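Hypothetical protein TT1561 (PDB 1UF3) is of unknown function but belongs to the calcineurin-like metallophosphoesterases, binds calcium ions, and is predicted to act as a phosphoesterase. Local coordinates at residues A[23-28]-A[57-62]; A[107-112]-A[144-149]; A[162-167]-A[199-204]. All coordinates share one frame; numbering follows the deposited sequence.

Overall arrangement
Followed from the N terminus, the chain closes three loops one after another, none enclosing or crossing another. Contact 1 (23-28 with 57-62) joins the end of helix 18-25 to segment 57-62, which begins within helix 49-59, closing a loop that contains strand 35-39 of the six-stranded mixed sheet. Contact 2 (107-112 with 144-149) then packs strand 108-118 of the second sheet against the loop leading into strand 151-155. Contact 3 (162-167 with 199-204) brings the loop after that strand back onto strand 199-203. Contacts 2 and 3 therefore share one sheet, their centres about 22 Å apart, whereas contact 1 belongs to the other half of this two-sheet metallophosphoesterase fold.

Contact 1 (A[23-28]-A[57-62])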
ATOM      1  N   LYS A  23       9.756 -11.600 -21.078  1.00 31.81           N
ATOM      2  CA  LYS A  23      10.163 -10.195 -21.003  1.00 31.40           C
ATOM      3  C   LYS A  23       8.885  -9.356 -20.900  1.00 28.90           C
ATOM      4  O   LYS A  23       8.827  -8.373 -20.162  1.00 27.88           O
ATOM      5  CB  LYS A  23      10.949  -9.781 -22.255  1.00 34.86           C
ATOM      6  CG  LYS A  23      12.337 -10.429 -22.402  1.00 38.28           C
ATOM      7  CD  LYS A  23      12.908 -10.147 -23.800  1.00 41.95           C
ATOM      8  CE  LYS A  23      14.325 -10.685 -23.991  1.00 43.85           C
ATOM      9  NZ  LYS A  23      15.367  -9.834 -23.349  1.00 44.98           N
ATOM     10  N   PHE A  24       7.868  -9.773 -21.647  1.00 26.72           N
ATOM     11  CA  PHE A  24       6.569  -9.102 -21.674  1.00 26.82           C
ATOM     12  C   PHE A  24       5.976  -9.079 -20.262  1.00 26.98           C
ATOM     13  O   PHE A  24       5.553  -8.037 -19.770  1.00 25.93           O
ATOM     14  CB  PHE A  24       5.623  -9.840 -22.629  1.00 24.30           C
ATOM     15  CG  PHE A  24       4.210  -9.297 -22.643  1.00 23.72           C
ATOM     16  CD1 PHE A  24       3.926  -8.061 -23.218  1.00 22.20           C
ATOM     17  CD2 PHE A  24       3.172 -10.016 -22.057  1.00 23.39           C
ATOM     18  CE1 PHE A  24       2.621  -7.537 -23.211  1.00 23.93           C
ATOM     19  CE2 PHE A  24       1.857  -9.508 -22.042  1.00 25.00           C
ATOM     20  CZ  PHE A  24       1.584  -8.261 -22.623  1.00 22.85           C
ATOM     21  N   VAL A  25       5.964 -10.241 -19.620  1.00 26.70           N
ATOM     22  CA  VAL A  25       5.440 -10.373 -18.261  1.00 27.07           C
ATOM     23  C   VAL A  25       6.221  -9.510 -17.276  1.00 29.21           C
ATOM     24  O   VAL A  25       5.624  -8.875 -16.399  1.00 30.24           O
ATOM     25  CB  VAL A  25       5.461 -11.856 -17.817  1.00 25.06           C
ATOM     26  CG1 VAL A  25       5.198 -11.982 -16.326  1.00 25.03           C
ATOM     27  CG2 VAL A  25       4.413 -12.620 -18.601  1.00 22.80           C
ATOM     28  N   LYS A  26       7.544  -9.466 -17.421  1.00 29.27           N
ATOM     29  CA  LYS A  26       8.369  -8.652 -16.534  1.00 33.12           C
ATOM     30  C   LYS A  26       8.221  -7.143 -16.740  1.00 34.32           C
ATOM     31  O   LYS A  26       8.794  -6.349 -15.997  1.00 37.14           O
ATOM     32  CB  LYS A  26       9.836  -9.036 -16.677  1.00 35.32           C
ATOM     33  CG  LYS A  26      10.111 -10.445 -16.252  1.00 39.07           C
ATOM     34  CD  LYS A  26      11.588 -10.642 -15.981  1.00 41.77           C
ATOM     35  CE  LYS A  26      11.867 -12.046 -15.494  1.00 43.87           C
ATOM     36  NZ  LYS A  26      13.335 -12.278 -15.338  1.00 47.66           N
ATOM     37  N   LEU A  27       7.448  -6.748 -17.742  1.00 34.44           N
ATOM     38  CA  LEU A  27       7.224  -5.336 -18.014  1.00 34.73           C
ATOM     39  C   LEU A  27       6.128  -4.781 -17.115  1.00 33.02           C
ATOM     40  O   LEU A  27       6.092  -3.583 -16.835  1.00 31.97           O
ATOM     41  CB  LEU A  27       6.732  -5.122 -19.443  1.00 34.42           C
ATOM     42  CG  LEU A  27       7.514  -5.537 -20.673  1.00 34.20           C
ATOM     43  CD1 LEU A  27       6.617  -5.290 -21.863  1.00 36.74           C
ATOM     44  CD2 LEU A  27       8.788  -4.740 -20.793  1.00 34.65           C
ATOM     45  N   ALA A  28       5.213  -5.657 -16.710  1.00 30.36           N
ATOM     46  CA  ALA A  28       4.069  -5.246 -15.919  1.00 29.07           C
ATOM     47  C   ALA A  28       4.370  -4.452 -14.651  1.00 27.41           C
ATOM     48  O   ALA A  28       3.792  -3.397 -14.451  1.00 27.47           O
ATOM     49  CB  ALA A  28       3.184  -6.474 -15.596  1.00 29.40           C
ATOM     50  N   ARG A  57       2.696 -21.088 -17.335  1.00 27.83           N
ATOM     51  CA  ARG A  57       3.501 -20.996 -16.122  1.00 28.78           C
ATOM     52  C   ARG A  57       4.212 -19.641 -16.091  1.00 27.13           C
ATOM     53  O   ARG A  57       4.294 -18.980 -15.046  1.00 25.36           O
ATOM     54  CB  ARG A  57       4.528 -22.128 -16.095  1.00 33.35           C
ATOM     55  CG  ARG A  57       5.366 -22.150 -14.844  1.00 40.23           C
ATOM     56  CD  ARG A  57       5.100 -23.402 -14.019  1.00 46.73           C
ATOM     57  NE  ARG A  57       5.687 -23.273 -12.682  1.00 52.05           N
ATOM     58  CZ  ARG A  57       5.542 -24.159 -11.701  1.00 53.69           C
ATOM     59  NH1 ARG A  57       4.826 -25.263 -11.893  1.00 53.53           N
ATOM     60  NH2 ARG A  57       6.107 -23.930 -10.520  1.00 54.66           N
ATOM     61  N   ILE A  58       4.739 -19.239 -17.244  1.00 25.01           N
ATOM     62  CA  ILE A  58       5.437 -17.964 -17.373  1.00 23.33           C
ATOM     63  C   ILE A  58       4.447 -16.801 -17.238  1.00 22.19           C
ATOM     64  O   ILE A  58       4.733 -15.836 -16.552  1.00 23.18           O
ATOM     65  CB  ILE A  58       6.183 -17.881 -18.749  1.00 24.65           C
ATOM     66  CG1 ILE A  58       7.530 -18.600 -18.629  1.00 25.66           C
ATOM     67  CG2 ILE A  58       6.379 -16.415 -19.193  1.00 21.43           C
ATOM     68  CD1 ILE A  58       8.134 -19.008 -19.961  1.00 29.15           C
ATOM     69  N   LEU A  59       3.283 -16.912 -17.869  1.00 21.71           N
ATOM     70  CA  LEU A  59       2.281 -15.842 -17.791  1.00 25.23           C
ATOM     71  C   LEU A  59       1.765 -15.672 -16.364  1.00 25.93           C
ATOM     72  O   LEU A  59       1.495 -14.554 -15.923  1.00 25.27           O
ATOM     73  CB  LEU A  59       1.110 -16.150 -18.703  1.00 26.07           C
ATOM     74  CG  LEU A  59       0.336 -15.018 -19.384  1.00 28.15           C
ATOM     75  CD1 LEU A  59      -1.036 -15.552 -19.712  1.00 27.06           C
ATOM     76  CD2 LEU A  59       0.235 -13.787 -18.528  1.00 30.73           C
ATOM     77  N   SER A  60       1.656 -16.795 -15.648  1.00 26.10           N
ATOM     78  CA  SER A  60       1.165 -16.813 -14.266  1.00 26.35           C
ATOM     79  C   SER A  60       2.021 -16.003 -13.294  1.00 26.02           C
ATOM     80  O   SER A  60       1.547 -15.611 -12.224  1.00 27.00           O
ATOM     81  CB  SER A  60       1.050 -18.263 -13.758  1.00 23.64           C
ATOM     82  OG  SER A  60       2.328 -18.758 -13.352  1.00 23.60           O
ATOM     83  N   GLU A  61       3.273 -15.737 -13.658  1.00 25.52           N
ATOM     84  CA  GLU A  61       4.165 -14.961 -12.797  1.00 26.49           C
ATOM     85  C   GLU A  61       3.720 -13.499 -12.604  1.00 24.96           C
ATOM     86  O   GLU A  61       4.100 -12.840 -11.628  1.00 22.34           O
ATOM     87  CB  GLU A  61       5.583 -14.971 -13.375  1.00 32.03           C
ATOM     88  CG  GLU A  61       6.198 -16.370 -13.488  1.00 38.34           C
ATOM     89  CD  GLU A  61       7.111 -16.697 -12.326  1.00 44.07           C
ATOM     90  OE1 GLU A  61       6.720 -16.423 -11.165  1.00 47.64           O
ATOM     91  OE2 GLU A  61       8.217 -17.233 -12.575  1.00 46.51           O
ATOM     92  N   ALA A  62       2.941 -12.993 -13.551  1.00 22.60           N
ATOM     93  CA  ALA A  62       2.444 -11.620 -13.491  1.00 21.80           C
ATOM     94  C   ALA A  62       1.658 -11.290 -12.217  1.00 21.39           C
ATOM     95  O   ALA A  62       1.806 -10.200 -11.666  1.00 22.49           O
ATOM     96  CB  ALA A  62       1.560 -11.353 -14.690  1.00 17.31           C
TER
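Val25 carries this contact, its two methyl groups resting against Ile58, Leu59 and Ala62. The apolar contacts divide between the two branches. CG1, placed anti to the backbone N by a chi1 of 168°, lies 4.0 Å from CB of Ala62, while CG2 reaches the side chains of Ile58 and Leu59, with CG2 of Val25 4.3 Å from CD2 of Leu59. A beta-branched residue suits this place because its methyls spread directly from CB and reach two sets of partners at once, CG1 toward Ala62 and CG2 toward Ile58 and Leu59.

The second kind of contact is between methyl and backbone. CG2 of Val25 sits 3.8 Å from O of Ile58 and CG1 of Val25 lies 3.7 Å from N of Ala62, and the small side chain of Ala62 lets the two segments come close, CA of Val25 and CA of Ala62 being 5.8 Å apart. Replacing Val25 with an alanine would probably open a gap over Ile58 and Ala62, since both methyls that fill it would be gone.

No hydrogen bond spans the two segments. A local one has Ser60 OG donating to O of Arg57 at 2.6 Å, from 33° off the carbonyl plane, tying the side chain to the backbone three residues earlier.

Around this buried joint, Ile58 also packs on Leu18 and Leu21 of helix 18-25, while Phe24 and Ala28 reach Leu9 of strand 7-12. The contact thus joins helices 18-25 and 27-31 on one side to helix 49-59 on the other, alongside the six-stranded sheet.

Contact 2 (A[107-112]-A[144-149]); sequences PYLVAG and WELKDY
Leu109 and Tyr149 bury the most surface here, meeting through their first side-chain carbons: CB of Leu109 lies 3.8 Å from CB of Tyr149, in keeping with backbones that run close here, the CA atoms of these two residues being 5.9 Å apart. Beyond CB the two side chains part. With its CG anti to the backbone N (chi1 176°), Leu109 extends to Leu146 and straddles its CD1: Leu109 CD1 is 3.8 Å from Leu146 CD1, and Leu109 CD2 is 3.9 Å from that same methyl. CB of Leu146 adds a further contact, 4.0 Å from CD2 of Leu109. The two leucines cross at about a right angle, and their branched ends suit a site where one methyl has to fit between two others.

Tyr149 takes the other course. Its CG is turned away from its own carbonyl carbon (chi1 -66°), and its broad flat ring suits the place by giving an edge to Pro107, whose CG lies near the ring plane, 4.0 Å from CD2 of Tyr149, while also meeting the ring of Phe103, planes at about 45°. The compact proline ring, which follows a cis peptide bond, crosses the tyrosine at roughly a right angle.

No hydrogen bond crosses between the segments themselves, although Leu109 bonds through its backbone to Pro150 and Ile152, just beyond Tyr149. Phe101 and Phe103 of strand 101-104 touch Leu109 too, and Leu146 meets Leu146 of a neighbouring subunit. The contact thereby packs the loop after helix 133-140 against strand 108-118, where that loop leads into its parallel partner, strand 151-155.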
ATOM      1  N   PRO A 107     -16.531  -1.292 -13.134  1.00 25.46           N
ATOM      2  CA  PRO A 107     -16.340  -2.655 -13.645  1.00 25.89           C
ATOM      3  C   PRO A 107     -16.249  -2.757 -15.170  1.00 26.69           C
ATOM      4  O   PRO A 107     -16.654  -1.837 -15.889  1.00 26.23           O
ATOM      5  CB  PRO A 107     -17.565  -3.395 -13.118  1.00 24.85           C
ATOM      6  CG  PRO A 107     -18.634  -2.327 -13.166  1.00 24.67           C
ATOM      7  CD  PRO A 107     -17.926  -1.067 -12.715  1.00 24.91           C
ATOM      8  N   TYR A 108     -15.697  -3.873 -15.646  1.00 23.60           N
ATOM      9  CA  TYR A 108     -15.614  -4.146 -17.079  1.00 22.09           C
ATOM     10  C   TYR A 108     -16.019  -5.588 -17.300  1.00 21.05           C
ATOM     11  O   TYR A 108     -15.604  -6.465 -16.565  1.00 21.65           O
ATOM     12  CB  TYR A 108     -14.203  -3.920 -17.625  1.00 19.06           C
ATOM     13  CG  TYR A 108     -13.747  -2.491 -17.512  1.00 20.08           C
ATOM     14  CD1 TYR A 108     -12.913  -2.093 -16.480  1.00 21.75           C
ATOM     15  CD2 TYR A 108     -14.171  -1.521 -18.431  1.00 18.58           C
ATOM     16  CE1 TYR A 108     -12.509  -0.766 -16.350  1.00 21.82           C
ATOM     17  CE2 TYR A 108     -13.758  -0.201 -18.312  1.00 21.27           C
ATOM     18  CZ  TYR A 108     -12.930   0.167 -17.269  1.00 23.52           C
ATOM     19  OH  TYR A 108     -12.502   1.471 -17.130  1.00 24.78           O
ATOM     20  N   LEU A 109     -16.860  -5.814 -18.297  1.00 21.28           N
ATOM     21  CA  LEU A 109     -17.309  -7.144 -18.660  1.00 20.79           C
ATOM     22  C   LEU A 109     -16.365  -7.551 -19.819  1.00 22.37           C
ATOM     23  O   LEU A 109     -16.443  -6.986 -20.928  1.00 22.63           O
ATOM     24  CB  LEU A 109     -18.772  -7.080 -19.118  1.00 18.67           C
ATOM     25  CG  LEU A 109     -19.437  -8.365 -19.636  1.00 20.39           C
ATOM     26  CD1 LEU A 109     -19.252  -9.471 -18.610  1.00 19.10           C
ATOM     27  CD2 LEU A 109     -20.920  -8.127 -19.902  1.00 18.35           C
ATOM     28  N   VAL A 110     -15.451  -8.484 -19.538  1.00 21.20           N
ATOM     29  CA  VAL A 110     -14.472  -8.960 -20.520  1.00 19.55           C
ATOM     30  C   VAL A 110     -14.926 -10.255 -21.184  1.00 22.42           C
ATOM     31  O   VAL A 110     -15.290 -11.223 -20.524  1.00 21.75           O
ATOM     32  CB  VAL A 110     -13.103  -9.164 -19.861  1.00 21.13           C
ATOM     33  CG1 VAL A 110     -12.025  -9.535 -20.929  1.00 20.19           C
ATOM     34  CG2 VAL A 110     -12.701  -7.904 -19.118  1.00 17.67           C
ATOM     35  N   ALA A 111     -14.935 -10.260 -22.512  1.00 21.03           N
ATOM     36  CA  ALA A 111     -15.368 -11.434 -23.247  1.00 20.32           C
ATOM     37  C   ALA A 111     -14.624 -11.534 -24.572  1.00 21.78           C
ATOM     38  O   ALA A 111     -14.023 -10.558 -25.044  1.00 20.64           O
ATOM     39  CB  ALA A 111     -16.853 -11.362 -23.518  1.00 15.90           C
ATOM     40  N   GLY A 112     -14.686 -12.707 -25.185  1.00 22.07           N
ATOM     41  CA  GLY A 112     -14.015 -12.853 -26.463  1.00 22.33           C
ATOM     42  C   GLY A 112     -14.441 -14.029 -27.310  1.00 21.41           C
ATOM     43  O   GLY A 112     -15.237 -14.890 -26.900  1.00 19.56           O
ATOM     44  N   TRP A 144     -26.064  -9.989 -23.367  1.00 23.26           N
ATOM     45  CA  TRP A 144     -27.195  -9.081 -23.260  1.00 25.20           C
ATOM     46  C   TRP A 144     -27.957  -9.304 -21.956  1.00 26.50           C
ATOM     47  O   TRP A 144     -28.705  -8.434 -21.527  1.00 26.74           O
ATOM     48  CB  TRP A 144     -28.164  -9.252 -24.444  1.00 24.96           C
ATOM     49  CG  TRP A 144     -27.598  -8.827 -25.788  1.00 27.88           C
ATOM     50  CD1 TRP A 144     -27.507  -9.596 -26.921  1.00 28.67           C
ATOM     51  CD2 TRP A 144     -27.096  -7.531 -26.147  1.00 27.16           C
ATOM     52  NE1 TRP A 144     -26.986  -8.854 -27.960  1.00 29.31           N
ATOM     53  CE2 TRP A 144     -26.723  -7.588 -27.512  1.00 28.65           C
ATOM     54  CE3 TRP A 144     -26.929  -6.327 -25.449  1.00 28.01           C
ATOM     55  CZ2 TRP A 144     -26.188  -6.488 -28.189  1.00 29.67           C
ATOM     56  CZ3 TRP A 144     -26.398  -5.233 -26.121  1.00 29.13           C
ATOM     57  CH2 TRP A 144     -26.032  -5.321 -27.481  1.00 29.78           C
ATOM     58  N   GLU A 145     -27.771 -10.464 -21.325  1.00 27.29           N
ATOM     59  CA  GLU A 145     -28.464 -10.743 -20.070  1.00 27.85           C
ATOM     60  C   GLU A 145     -27.802  -9.947 -18.946  1.00 27.37           C
ATOM     61  O   GLU A 145     -28.419  -9.673 -17.922  1.00 26.43           O
ATOM     62  CB  GLU A 145     -28.404 -12.240 -19.729  1.00 29.52           C
ATOM     63  CG  GLU A 145     -28.828 -13.177 -20.852  1.00 33.47           C
ATOM     64  CD  GLU A 145     -30.240 -13.741 -20.714  1.00 36.43           C
ATOM     65  OE1 GLU A 145     -30.991 -13.344 -19.793  1.00 37.29           O
ATOM     66  OE2 GLU A 145     -30.598 -14.599 -21.554  1.00 38.70           O
ATOM     67  N   LEU A 146     -26.539  -9.589 -19.144  1.00 25.45           N
ATOM     68  CA  LEU A 146     -25.793  -8.842 -18.143  1.00 26.36           C
ATOM     69  C   LEU A 146     -25.991  -7.349 -18.408  1.00 27.30           C
ATOM     70  O   LEU A 146     -25.592  -6.835 -19.450  1.00 27.00           O
ATOM     71  CB  LEU A 146     -24.308  -9.241 -18.202  1.00 26.23           C
ATOM     72  CG  LEU A 146     -24.101 -10.767 -18.182  1.00 28.03           C
ATOM     73  CD1 LEU A 146     -22.633 -11.104 -18.005  1.00 26.67           C
ATOM     74  CD2 LEU A 146     -24.922 -11.386 -17.037  1.00 29.29           C
ATOM     75  N   LYS A 147     -26.573  -6.654 -17.437  1.00 26.93           N
ATOM     76  CA  LYS A 147     -26.916  -5.241 -17.581  1.00 26.84           C
ATOM     77  C   LYS A 147     -25.964  -4.113 -17.182  1.00 26.30           C
ATOM     78  O   LYS A 147     -25.323  -4.142 -16.136  1.00 25.50           O
ATOM     79  CB  LYS A 147     -28.267  -4.995 -16.875  1.00 27.63           C
ATOM     80  CG  LYS A 147     -29.409  -5.907 -17.328  1.00 29.12           C
ATOM     81  CD  LYS A 147     -29.526  -5.911 -18.851  1.00 33.66           C
ATOM     82  CE  LYS A 147     -30.913  -6.320 -19.341  1.00 35.66           C
ATOM     83  NZ  LYS A 147     -31.302  -7.713 -19.000  1.00 38.81           N
ATOM     84  N   ASP A 148     -25.887  -3.101 -18.045  1.00 27.85           N
ATOM     85  CA  ASP A 148     -25.102  -1.895 -17.785  1.00 28.62           C
ATOM     86  C   ASP A 148     -23.610  -2.014 -17.530  1.00 28.33           C
ATOM     87  O   ASP A 148     -23.066  -1.280 -16.695  1.00 27.65           O
ATOM     88  CB  ASP A 148     -25.719  -1.134 -16.598  1.00 32.44           C
ATOM     89  CG  ASP A 148     -27.230  -1.022 -16.709  1.00 37.81           C
ATOM     90  OD1 ASP A 148     -27.716  -0.723 -17.823  1.00 36.18           O
ATOM     91  OD2 ASP A 148     -27.929  -1.239 -15.686  1.00 41.69           O
ATOM     92  N   TYR A 149     -22.927  -2.910 -18.228  1.00 24.93           N
ATOM     93  CA  TYR A 149     -21.496  -3.015 -18.003  1.00 22.49           C
ATOM     94  C   TYR A 149     -20.700  -2.577 -19.224  1.00 22.11           C
ATOM     95  O   TYR A 149     -21.029  -2.943 -20.333  1.00 22.89           O
ATOM     96  CB  TYR A 149     -21.091  -4.465 -17.685  1.00 22.86           C
ATOM     97  CG  TYR A 149     -21.610  -5.049 -16.379  1.00 22.42           C
ATOM     98  CD1 TYR A 149     -22.743  -5.853 -16.349  1.00 20.55           C
ATOM     99  CD2 TYR A 149     -20.947  -4.812 -15.189  1.00 22.91           C
ATOM    100  CE1 TYR A 149     -23.197  -6.409 -15.167  1.00 23.12           C
ATOM    101  CE2 TYR A 149     -21.391  -5.362 -14.001  1.00 24.66           C
ATOM    102  CZ  TYR A 149     -22.508  -6.158 -13.994  1.00 23.71           C
ATOM    103  OH  TYR A 149     -22.914  -6.723 -12.803  1.00 25.79           O
TER

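Contact 3 (A[162-167]-A[199-204]); sequences KGLNEQ and SWVVVP
Leu164 reaches from its loop to strand 199-203, its two methyls divided between two valines. One of them, CD1, comes to 3.5 Å from CG1 of Val201, a close approach, and the same CD1 lies 4.0 Å from CB of Val201. The other, CD2, stands farther off, 4.4 Å from CG2 of Val203.

The conformations explain this reach. Leu164 is extended, its CG pointing away from the carbonyl carbon (chi1 -67°) and chi2 near 178°, carrying the methyls far enough to span backbones whose nearest CA atoms, those of Leu164 and Val203, are 8.6 Å apart. A long, branched leucine suits that distance. On the strand, Val201 and Val203 point to the same side and offer compact methyl groups; the one that meets Leu164 CD1 is CG1 of Val201, trans to its backbone N (chi1 -180°). Val202 points to the other side, where its CG2 lies over the centre of the Trp200 ring, 3.4 Å above the plane.

The loop itself is shaped by an Asx turn, in which OD1 of Asn165 accepts a hydrogen bond from the backbone N of Gln167 at 2.7 Å, and by bonds from the backbone N atoms of Gly163 and Leu164 to ND1 of His161.

With no hydrogen bond or charge pair between these two segments, their link is apolar contact from one leucine; Met158 and strand 192-196 share in holding that side chain.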
ATOM      1  N   LYS A 162     -11.750   1.129 -42.699  1.00 33.65           N
ATOM      2  CA  LYS A 162     -10.957   1.854 -43.684  1.00 36.55           C
ATOM      3  C   LYS A 162      -9.645   2.383 -43.109  1.00 36.67           C
ATOM      4  O   LYS A 162      -8.665   2.566 -43.833  1.00 38.04           O
ATOM      5  CB  LYS A 162     -11.790   2.992 -44.296  1.00 37.60           C
ATOM      6  CG  LYS A 162     -13.024   2.501 -45.052  1.00 38.38           C
ATOM      7  CD  LYS A 162     -13.515   3.526 -46.081  1.00 42.31           C
ATOM      8  CE  LYS A 162     -14.691   2.979 -46.896  1.00 44.48           C
ATOM      9  NZ  LYS A 162     -15.124   3.912 -47.987  1.00 46.85           N
ATOM     10  N   GLY A 163      -9.617   2.612 -41.802  1.00 36.46           N
ATOM     11  CA  GLY A 163      -8.398   3.091 -41.182  1.00 35.45           C
ATOM     12  C   GLY A 163      -7.430   1.963 -40.845  1.00 36.82           C
ATOM     13  O   GLY A 163      -6.272   2.017 -41.242  1.00 37.61           O
ATOM     14  N   LEU A 164      -7.911   0.932 -40.144  1.00 36.17           N
ATOM     15  CA  LEU A 164      -7.092  -0.216 -39.703  1.00 35.23           C
ATOM     16  C   LEU A 164      -6.813  -1.354 -40.687  1.00 34.59           C
ATOM     17  O   LEU A 164      -5.695  -1.872 -40.741  1.00 33.84           O
ATOM     18  CB  LEU A 164      -7.711  -0.855 -38.448  1.00 36.13           C
ATOM     19  CG  LEU A 164      -7.744  -0.084 -37.130  1.00 36.74           C
ATOM     20  CD1 LEU A 164      -8.455  -0.913 -36.079  1.00 39.48           C
ATOM     21  CD2 LEU A 164      -6.337   0.218 -36.680  1.00 38.25           C
ATOM     22  N   ASN A 165      -7.833  -1.777 -41.421  1.00 34.66           N
ATOM     23  CA  ASN A 165      -7.682  -2.875 -42.369  1.00 35.70           C
ATOM     24  C   ASN A 165      -8.874  -2.990 -43.314  1.00 35.91           C
ATOM     25  O   ASN A 165      -9.926  -3.545 -42.960  1.00 34.62           O
ATOM     26  CB  ASN A 165      -7.491  -4.203 -41.618  1.00 36.79           C
ATOM     27  CG  ASN A 165      -7.247  -5.381 -42.557  1.00 38.91           C
ATOM     28  OD1 ASN A 165      -7.431  -5.280 -43.772  1.00 39.36           O
ATOM     29  ND2 ASN A 165      -6.844  -6.509 -41.989  1.00 38.24           N
ATOM     30  N   GLU A 166      -8.668  -2.471 -44.524  1.00 36.60           N
ATOM     31  CA  GLU A 166      -9.639  -2.448 -45.615  1.00 38.02           C
ATOM     32  C   GLU A 166     -10.090  -3.853 -46.012  1.00 36.84           C
ATOM     33  O   GLU A 166     -11.112  -4.021 -46.680  1.00 34.40           O
ATOM     34  CB  GLU A 166      -8.995  -1.731 -46.822  1.00 42.20           C
ATOM     35  CG  GLU A 166      -9.783  -1.758 -48.126  1.00 46.76           C
ATOM     36  CD  GLU A 166     -10.966  -0.803 -48.127  1.00 49.69           C
ATOM     37  OE1 GLU A 166     -10.748   0.422 -47.967  1.00 51.26           O
ATOM     38  OE2 GLU A 166     -12.114  -1.279 -48.295  1.00 52.57           O
ATOM     39  N   GLN A 167      -9.321  -4.861 -45.605  1.00 37.45           N
ATOM     40  CA  GLN A 167      -9.654  -6.257 -45.915  1.00 39.13           C
ATOM     41  C   GLN A 167     -10.126  -7.007 -44.658  1.00 38.05           C
ATOM     42  O   GLN A 167     -10.136  -8.244 -44.618  1.00 37.28           O
ATOM     43  CB  GLN A 167      -8.441  -6.979 -46.525  1.00 39.66           C
ATOM     44  CG  GLN A 167      -7.888  -6.338 -47.815  1.00 44.07           C
ATOM     45  CD  GLN A 167      -8.961  -6.103 -48.885  1.00 46.31           C
ATOM     46  OE1 GLN A 167      -9.624  -7.039 -49.345  1.00 47.63           O
ATOM     47  NE2 GLN A 167      -9.134  -4.845 -49.280  1.00 47.38           N
ATOM     48  N   SER A 199     -16.696   2.599 -30.190  1.00 25.09           N
ATOM     49  CA  SER A 199     -15.738   1.573 -29.739  1.00 21.98           C
ATOM     50  C   SER A 199     -14.291   1.866 -30.103  1.00 21.04           C
ATOM     51  O   SER A 199     -13.996   2.201 -31.242  1.00 20.49           O
ATOM     52  CB  SER A 199     -16.081   0.202 -30.332  1.00 20.19           C
ATOM     53  OG  SER A 199     -17.443  -0.156 -30.171  1.00 20.84           O
ATOM     54  N   TRP A 200     -13.392   1.728 -29.132  1.00 20.02           N
ATOM     55  CA  TRP A 200     -11.966   1.935 -29.335  1.00 19.33           C
ATOM     56  C   TRP A 200     -11.369   0.582 -29.762  1.00 20.79           C
ATOM     57  O   TRP A 200     -11.364  -0.381 -28.990  1.00 21.37           O
ATOM     58  CB  TRP A 200     -11.319   2.412 -28.036  1.00 18.34           C
ATOM     59  CG  TRP A 200      -9.839   2.737 -28.116  1.00 18.31           C
ATOM     60  CD1 TRP A 200      -9.176   3.306 -29.173  1.00 17.41           C
ATOM     61  CD2 TRP A 200      -8.867   2.617 -27.061  1.00 19.25           C
ATOM     62  NE1 TRP A 200      -7.874   3.553 -28.841  1.00 20.13           N
ATOM     63  CE2 TRP A 200      -7.652   3.142 -27.551  1.00 18.49           C
ATOM     64  CE3 TRP A 200      -8.912   2.125 -25.748  1.00 20.61           C
ATOM     65  CZ2 TRP A 200      -6.495   3.194 -26.782  1.00 19.80           C
ATOM     66  CZ3 TRP A 200      -7.741   2.181 -24.965  1.00 18.31           C
ATOM     67  CH2 TRP A 200      -6.557   2.710 -25.486  1.00 21.85           C
ATOM     68  N   VAL A 201     -10.898   0.496 -31.000  1.00 21.29           N
ATOM     69  CA  VAL A 201     -10.308  -0.745 -31.500  1.00 20.82           C
ATOM     70  C   VAL A 201      -8.802  -0.606 -31.520  1.00 21.42           C
ATOM     71  O   VAL A 201      -8.240   0.292 -32.167  1.00 21.61           O
ATOM     72  CB  VAL A 201     -10.803  -1.084 -32.902  1.00 21.28           C
ATOM     73  CG1 VAL A 201     -10.167  -2.397 -33.377  1.00 21.51           C
ATOM     74  CG2 VAL A 201     -12.301  -1.187 -32.899  1.00 20.57           C
ATOM     75  N   VAL A 202      -8.153  -1.509 -30.800  1.00 20.89           N
ATOM     76  CA  VAL A 202      -6.712  -1.505 -30.654  1.00 20.99           C
ATOM     77  C   VAL A 202      -6.018  -2.760 -31.178  1.00 23.22           C
ATOM     78  O   VAL A 202      -6.461  -3.889 -30.937  1.00 24.03           O
ATOM     79  CB  VAL A 202      -6.307  -1.348 -29.152  1.00 21.11           C
ATOM     80  CG1 VAL A 202      -4.777  -1.448 -29.003  1.00 19.61           C
ATOM     81  CG2 VAL A 202      -6.844  -0.001 -28.588  1.00 20.44           C
ATOM     82  N   VAL A 203      -4.937  -2.528 -31.916  1.00 21.78           N
ATOM     83  CA  VAL A 203      -4.079  -3.584 -32.438  1.00 22.70           C
ATOM     84  C   VAL A 203      -2.902  -3.327 -31.516  1.00 21.29           C
ATOM     85  O   VAL A 203      -2.142  -2.375 -31.695  1.00 22.60           O
ATOM     86  CB  VAL A 203      -3.721  -3.325 -33.934  1.00 23.13           C
ATOM     87  CG1 VAL A 203      -2.622  -4.253 -34.379  1.00 23.24           C
ATOM     88  CG2 VAL A 203      -4.962  -3.536 -34.798  1.00 22.15           C
ATOM     89  N   PRO A 204      -2.764  -4.147 -30.469  1.00 22.06           N
ATOM     90  CA  PRO A 204      -1.677  -3.964 -29.513  1.00 21.66           C
ATOM     91  C   PRO A 204      -0.279  -4.279 -29.991  1.00 22.92           C
ATOM     92  O   PRO A 204       0.690  -3.854 -29.378  1.00 21.20           O
ATOM     93  CB  PRO A 204      -2.111  -4.843 -28.346  1.00 23.42           C
ATOM     94  CG  PRO A 204      -2.778  -5.976 -29.033  1.00 23.54           C
ATOM     95  CD  PRO A 204      -3.637  -5.263 -30.064  1.00 23.34           C
TER